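PDB 3QRA: attachment invasion locus protein from Yersinia pestis, which mediates adhesion of the bacterium to host cells and promotes their invasion, as an eight-stranded beta-barrel of the outer membrane. Local coordinates for residues A[31-36]-A[148-153]. Sequence-based numbering, arbitrary orientation.
Sequences NLKYRY and TWMLGA. With C8E ((hydroxyethyloxy)tri(ethyloxy)octane), chain B; C8E ((hydroxyethyloxy)tri(ethyloxy)octane), chain E.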
ATOM      1  N   ASN A  31      -3.796   5.076   0.807  1.00 20.43           N
ATOM      2  CA  ASN A  31      -3.080   4.778  -0.421  1.00 20.92           C
ATOM      3  C   ASN A  31      -3.510   5.768  -1.496  1.00 21.85           C
ATOM      4  O   ASN A  31      -4.701   5.943  -1.730  1.00 22.87           O
ATOM      5  CB  ASN A  31      -3.419   3.342  -0.835  1.00 20.24           C
ATOM      6  CG  ASN A  31      -2.896   2.971  -2.202  1.00 23.80           C
ATOM      7  OD1 ASN A  31      -3.608   2.335  -2.982  1.00 21.86           O
ATOM      8  ND2 ASN A  31      -1.646   3.346  -2.500  1.00 21.27           N
ATOM      9  N   LEU A  32      -2.547   6.447  -2.114  1.00 22.20           N
ATOM     10  CA  LEU A  32      -2.823   7.277  -3.289  1.00 22.16           C
ATOM     11  C   LEU A  32      -2.250   6.553  -4.504  1.00 25.13           C
ATOM     12  O   LEU A  32      -1.105   6.092  -4.464  1.00 20.01           O
ATOM     13  CB  LEU A  32      -2.149   8.637  -3.151  1.00 27.74           C
ATOM     14  CG  LEU A  32      -2.662   9.507  -1.998  1.00 35.40           C
ATOM     15  CD1 LEU A  32      -1.674  10.623  -1.660  1.00 34.70           C
ATOM     16  CD2 LEU A  32      -4.031  10.087  -2.348  1.00 36.74           C
ATOM     17  N   LYS A  33      -3.041   6.431  -5.569  1.00 20.75           N
ATOM     18  CA  LYS A  33      -2.507   5.871  -6.816  1.00 19.65           C
ATOM     19  C   LYS A  33      -2.764   6.825  -7.964  1.00 21.60           C
ATOM     20  O   LYS A  33      -3.807   7.490  -8.003  1.00 22.51           O
ATOM     21  CB  LYS A  33      -3.090   4.483  -7.124  1.00 22.67           C
ATOM     22  CG  LYS A  33      -2.639   3.386  -6.153  1.00 17.38           C
ATOM     23  CD  LYS A  33      -2.536   2.032  -6.907  1.00 19.11           C
ATOM     24  CE  LYS A  33      -2.149   0.888  -5.964  1.00 20.31           C
ATOM     25  NZ  LYS A  33      -3.281   0.496  -5.066  1.00 20.03           N
ATOM     26  N   TYR A  34      -1.805   6.891  -8.884  1.00 20.09           N
ATOM     27  CA  TYR A  34      -1.918   7.741 -10.062  1.00 21.40           C
ATOM     28  C   TYR A  34      -1.551   6.910 -11.283  1.00 22.20           C
ATOM     29  O   TYR A  34      -0.489   6.302 -11.320  1.00 23.89           O
ATOM     30  CB  TYR A  34      -0.996   8.955  -9.972  1.00 24.07           C
ATOM     31  CG  TYR A  34      -0.906   9.695 -11.297  1.00 32.34           C
ATOM     32  CD1 TYR A  34      -1.916  10.544 -11.709  1.00 34.24           C
ATOM     33  CD2 TYR A  34       0.168   9.493 -12.151  1.00 40.34           C
ATOM     34  CE1 TYR A  34      -1.842  11.207 -12.934  1.00 36.92           C
ATOM     35  CE2 TYR A  34       0.251  10.147 -13.371  1.00 40.19           C
ATOM     36  CZ  TYR A  34      -0.752  10.997 -13.756  1.00 42.35           C
ATOM     37  OH  TYR A  34      -0.657  11.632 -14.978  1.00 53.54           O
ATOM     38  N   ARG A  35      -2.444   6.882 -12.263  1.00 23.22           N
ATOM     39  CA  ARG A  35      -2.262   6.071 -13.463  1.00 19.51           C
ATOM     40  C   ARG A  35      -2.260   6.965 -14.678  1.00 19.91           C
ATOM     41  O   ARG A  35      -3.003   7.947 -14.739  1.00 21.51           O
ATOM     42  CB  ARG A  35      -3.406   5.060 -13.598  1.00 21.92           C
ATOM     43  CG  ARG A  35      -3.365   4.233 -14.888  1.00 24.09           C
ATOM     44  CD  ARG A  35      -4.606   3.357 -14.972  1.00 21.82           C
ATOM     45  NE  ARG A  35      -4.706   2.604 -16.224  1.00 19.03           N
ATOM     46  CZ  ARG A  35      -5.710   1.780 -16.490  1.00 26.82           C
ATOM     47  NH1 ARG A  35      -6.671   1.636 -15.589  1.00 25.70           N
ATOM     48  NH2 ARG A  35      -5.756   1.096 -17.640  1.00 19.53           N
ATOM     49  N   TYR A  36      -1.413   6.639 -15.646  1.00 18.89           N
ATOM     50  CA  TYR A  36      -1.423   7.352 -16.910  1.00 20.91           C
ATOM     51  C   TYR A  36      -1.359   6.325 -18.027  1.00 25.36           C
ATOM     52  O   TYR A  36      -0.509   5.442 -18.020  1.00 23.33           O
ATOM     53  CB  TYR A  36      -0.253   8.327 -17.020  1.00 21.23           C
ATOM     54  CG  TYR A  36      -0.326   9.179 -18.279  1.00 27.60           C
ATOM     55  CD1 TYR A  36      -1.034  10.379 -18.283  1.00 29.57           C
ATOM     56  CD2 TYR A  36       0.283   8.776 -19.459  1.00 25.26           C
ATOM     57  CE1 TYR A  36      -1.120  11.156 -19.407  1.00 32.86           C
ATOM     58  CE2 TYR A  36       0.197   9.569 -20.618  1.00 25.84           C
ATOM     59  CZ  TYR A  36      -0.509  10.757 -20.571  1.00 34.07           C
ATOM     60  OH  TYR A  36      -0.619  11.576 -21.676  1.00 35.07           O
ATOM     61  N   THR A 148      -0.006  -5.732   2.718  1.00 20.13           N
ATOM     62  CA  THR A 148      -0.905  -4.585   2.762  1.00 21.47           C
ATOM     63  C   THR A 148      -1.964  -4.657   1.670  1.00 25.87           C
ATOM     64  O   THR A 148      -1.644  -4.782   0.491  1.00 24.71           O
ATOM     65  CB  THR A 148      -0.118  -3.254   2.632  1.00 21.82           C
ATOM     66  OG1 THR A 148       0.885  -3.185   3.659  1.00 21.60           O
ATOM     67  CG2 THR A 148      -1.075  -2.026   2.728  1.00 18.05           C
ATOM     68  N   TRP A 149      -3.225  -4.575   2.078  1.00 22.33           N
ATOM     69  CA  TRP A 149      -4.339  -4.510   1.144  1.00 20.52           C
ATOM     70  C   TRP A 149      -4.805  -3.074   1.004  1.00 23.67           C
ATOM     71  O   TRP A 149      -4.770  -2.305   1.962  1.00 20.97           O
ATOM     72  CB  TRP A 149      -5.501  -5.381   1.613  1.00 23.34           C
ATOM     73  CG  TRP A 149      -5.281  -6.853   1.344  1.00 30.99           C
ATOM     74  CD1 TRP A 149      -4.805  -7.786   2.212  1.00 31.49           C
ATOM     75  CD2 TRP A 149      -5.528  -7.536   0.109  1.00 30.56           C
ATOM     76  NE1 TRP A 149      -4.751  -9.020   1.596  1.00 33.72           N
ATOM     77  CE2 TRP A 149      -5.191  -8.890   0.304  1.00 36.26           C
ATOM     78  CE3 TRP A 149      -6.007  -7.132  -1.146  1.00 36.00           C
ATOM     79  CZ2 TRP A 149      -5.312  -9.846  -0.712  1.00 41.53           C
ATOM     80  CZ3 TRP A 149      -6.130  -8.083  -2.154  1.00 46.51           C
ATOM     81  CH2 TRP A 149      -5.784  -9.423  -1.928  1.00 41.65           C
ATOM     82  N   MET A 150      -5.237  -2.734  -0.205  1.00 19.93           N
ATOM     83  CA  MET A 150      -5.618  -1.366  -0.531  1.00 17.03           C
ATOM     84  C   MET A 150      -6.896  -1.390  -1.330  1.00 22.54           C
ATOM     85  O   MET A 150      -7.048  -2.210  -2.242  1.00 21.85           O
ATOM     86  CB  MET A 150      -4.508  -0.697  -1.349  1.00 20.53           C
ATOM     87  CG  MET A 150      -3.154  -0.650  -0.609  1.00 22.96           C
ATOM     88  SD  MET A 150      -1.820  -0.068  -1.674  1.00 25.77           S
ATOM     89  CE  MET A 150      -0.427  -0.879  -0.870  1.00 26.96           C
ATOM     90  N   LEU A 151      -7.806  -0.474  -0.992  1.00 23.91           N
ATOM     91  CA  LEU A 151      -9.074  -0.355  -1.710  1.00 22.38           C
ATOM     92  C   LEU A 151      -9.453   1.116  -1.789  1.00 23.81           C
ATOM     93  O   LEU A 151      -9.672   1.757  -0.765  1.00 21.87           O
ATOM     94  CB  LEU A 151     -10.174  -1.125  -0.989  1.00 24.21           C
ATOM     95  CG  LEU A 151     -11.596  -0.958  -1.544  1.00 33.06           C
ATOM     96  CD1 LEU A 151     -11.702  -1.519  -2.960  1.00 27.77           C
ATOM     97  CD2 LEU A 151     -12.614  -1.633  -0.627  1.00 34.79           C
ATOM     98  N   GLY A 152      -9.539   1.643  -3.006  1.00 21.66           N
ATOM     99  CA  GLY A 152      -9.722   3.066  -3.201  1.00 21.70           C
ATOM    100  C   GLY A 152     -10.623   3.407  -4.369  1.00 24.03           C
ATOM    101  O   GLY A 152     -11.165   2.534  -5.038  1.00 23.38           O
ATOM    102  N   ALA A 153     -10.797   4.698  -4.593  1.00 22.28           N
ATOM    103  CA  ALA A 153     -11.678   5.173  -5.648  1.00 26.93           C
ATOM    104  C   ALA A 153     -11.258   6.569  -6.056  1.00 25.22           C
ATOM    105  O   ALA A 153     -10.552   7.273  -5.319  1.00 26.35           O
ATOM    106  CB  ALA A 153     -13.147   5.164  -5.190  1.00 26.69           C
TER
HETATM  107  C1  C8E B   1      -7.074  12.789  -3.671  1.00 45.98           C
HETATM  108  C2  C8E B   1      -7.770  12.372  -4.962  1.00 50.45           C
HETATM  109  C3  C8E B   1      -8.841  11.319  -4.700  1.00 44.41           C
HETATM  110  C4  C8E B   1     -10.175  11.705  -5.328  1.00 46.50           C
HETATM  111  C5  C8E B   1     -11.289  11.756  -4.283  1.00 38.76           C
HETATM  112  C6  C8E B   1     -12.208  10.553  -4.455  1.00 39.56           C
HETATM  113  C7  C8E B   1     -12.965  10.230  -3.171  1.00 39.72           C
HETATM  114  C8  C8E B   1     -13.309   8.746  -3.094  1.00 44.10           C
HETATM  115  O9  C8E B   1     -12.936   8.276  -1.816  1.00 46.91           O
HETATM  116  C10 C8E B   1     -13.307   6.939  -1.561  1.00 23.85           C
HETATM  117  C11 C8E B   1     -12.069   6.257  -1.001  1.00 31.78           C
HETATM  118  O12 C8E B   1     -12.379   4.945  -0.592  1.00 36.90           O
HETATM  119  C13 C8E B   1     -12.810   4.166  -1.669  1.00 25.11           C
HETATM  120  C14 C8E B   1     -13.703   3.044  -1.177  1.00 35.27           C
HETATM  121  O15 C8E B   1     -13.843   2.117  -2.232  1.00 44.11           O
HETATM  122  C16 C8E B   1     -14.849   2.499  -3.147  1.00 45.02           C
HETATM  123  C17 C8E B   1     -16.200   2.585  -2.449  1.00 57.73           C
HETATM  124  C1  C8E E   4       0.360   8.989  -6.482  1.00 48.38           C
HETATM  125  C2  C8E E   4       1.583   8.187  -6.059  1.00 39.57           C
HETATM  126  C3  C8E E   4       2.609   8.152  -7.182  1.00 49.92           C
HETATM  127  C4  C8E E   4       4.025   8.044  -6.634  1.00 57.53           C
HETATM  128  C5  C8E E   4       4.812   6.976  -7.384  1.00 64.14           C
HETATM  129  C6  C8E E   4       6.082   7.561  -7.990  1.00 64.27           C
HETATM  130  C7  C8E E   4       7.008   6.456  -8.482  1.00 58.75           C
HETATM  131  C8  C8E E   4       8.129   7.022  -9.347  1.00 60.75           C
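The carboxamide of N31 lies broadside to M150, whose sulfur sits over one face of it, almost straight above CG. M150 SD is 3.3 Å from N31 CG, while M150 CB lies on the same side of the amide plane but displaced past the oxygen, 3.6 Å from N31 OD1. At one end of the amide, K33 NZ gives a hydrogen bond to N31 OD1 at 2.8 Å, with a C=O...N angle of 138° and the donor tilted 19° from the amide plane, to the side on which the sulfur lies; at the other, N31 ND2 bonds to F48 O and S47 OG, so the group is held from both ends and its rotation is fixed.

A chi1 of 172° swings the N31 amide away from its own N and turns its face to M150, and the thioether, extended beyond CG, crosses it at about a right angle. The K33 chain bends at chi2 and chi4, and its end meets the thioether crosswise, with K33 NZ 3.7 Å from M150 SD. That buried charge is answered by a salt bridge to D133 and a hydrogen bond to S135, which would be expected to favour the protonated lysine.

This is packing across the barrel interior rather than between paired strands: 5-18 lies between 28-37 and 144-156 in the closed antiparallel sheet. A49 of strand 42-53 touches both N31 and M150, and strand 130-141 meets M150 through S135 and E137. On the outer, lipid-facing surface, detergent molecules lie against L32 and Y34 on strand 28-37 and against L151 and A153 on strand 144-156.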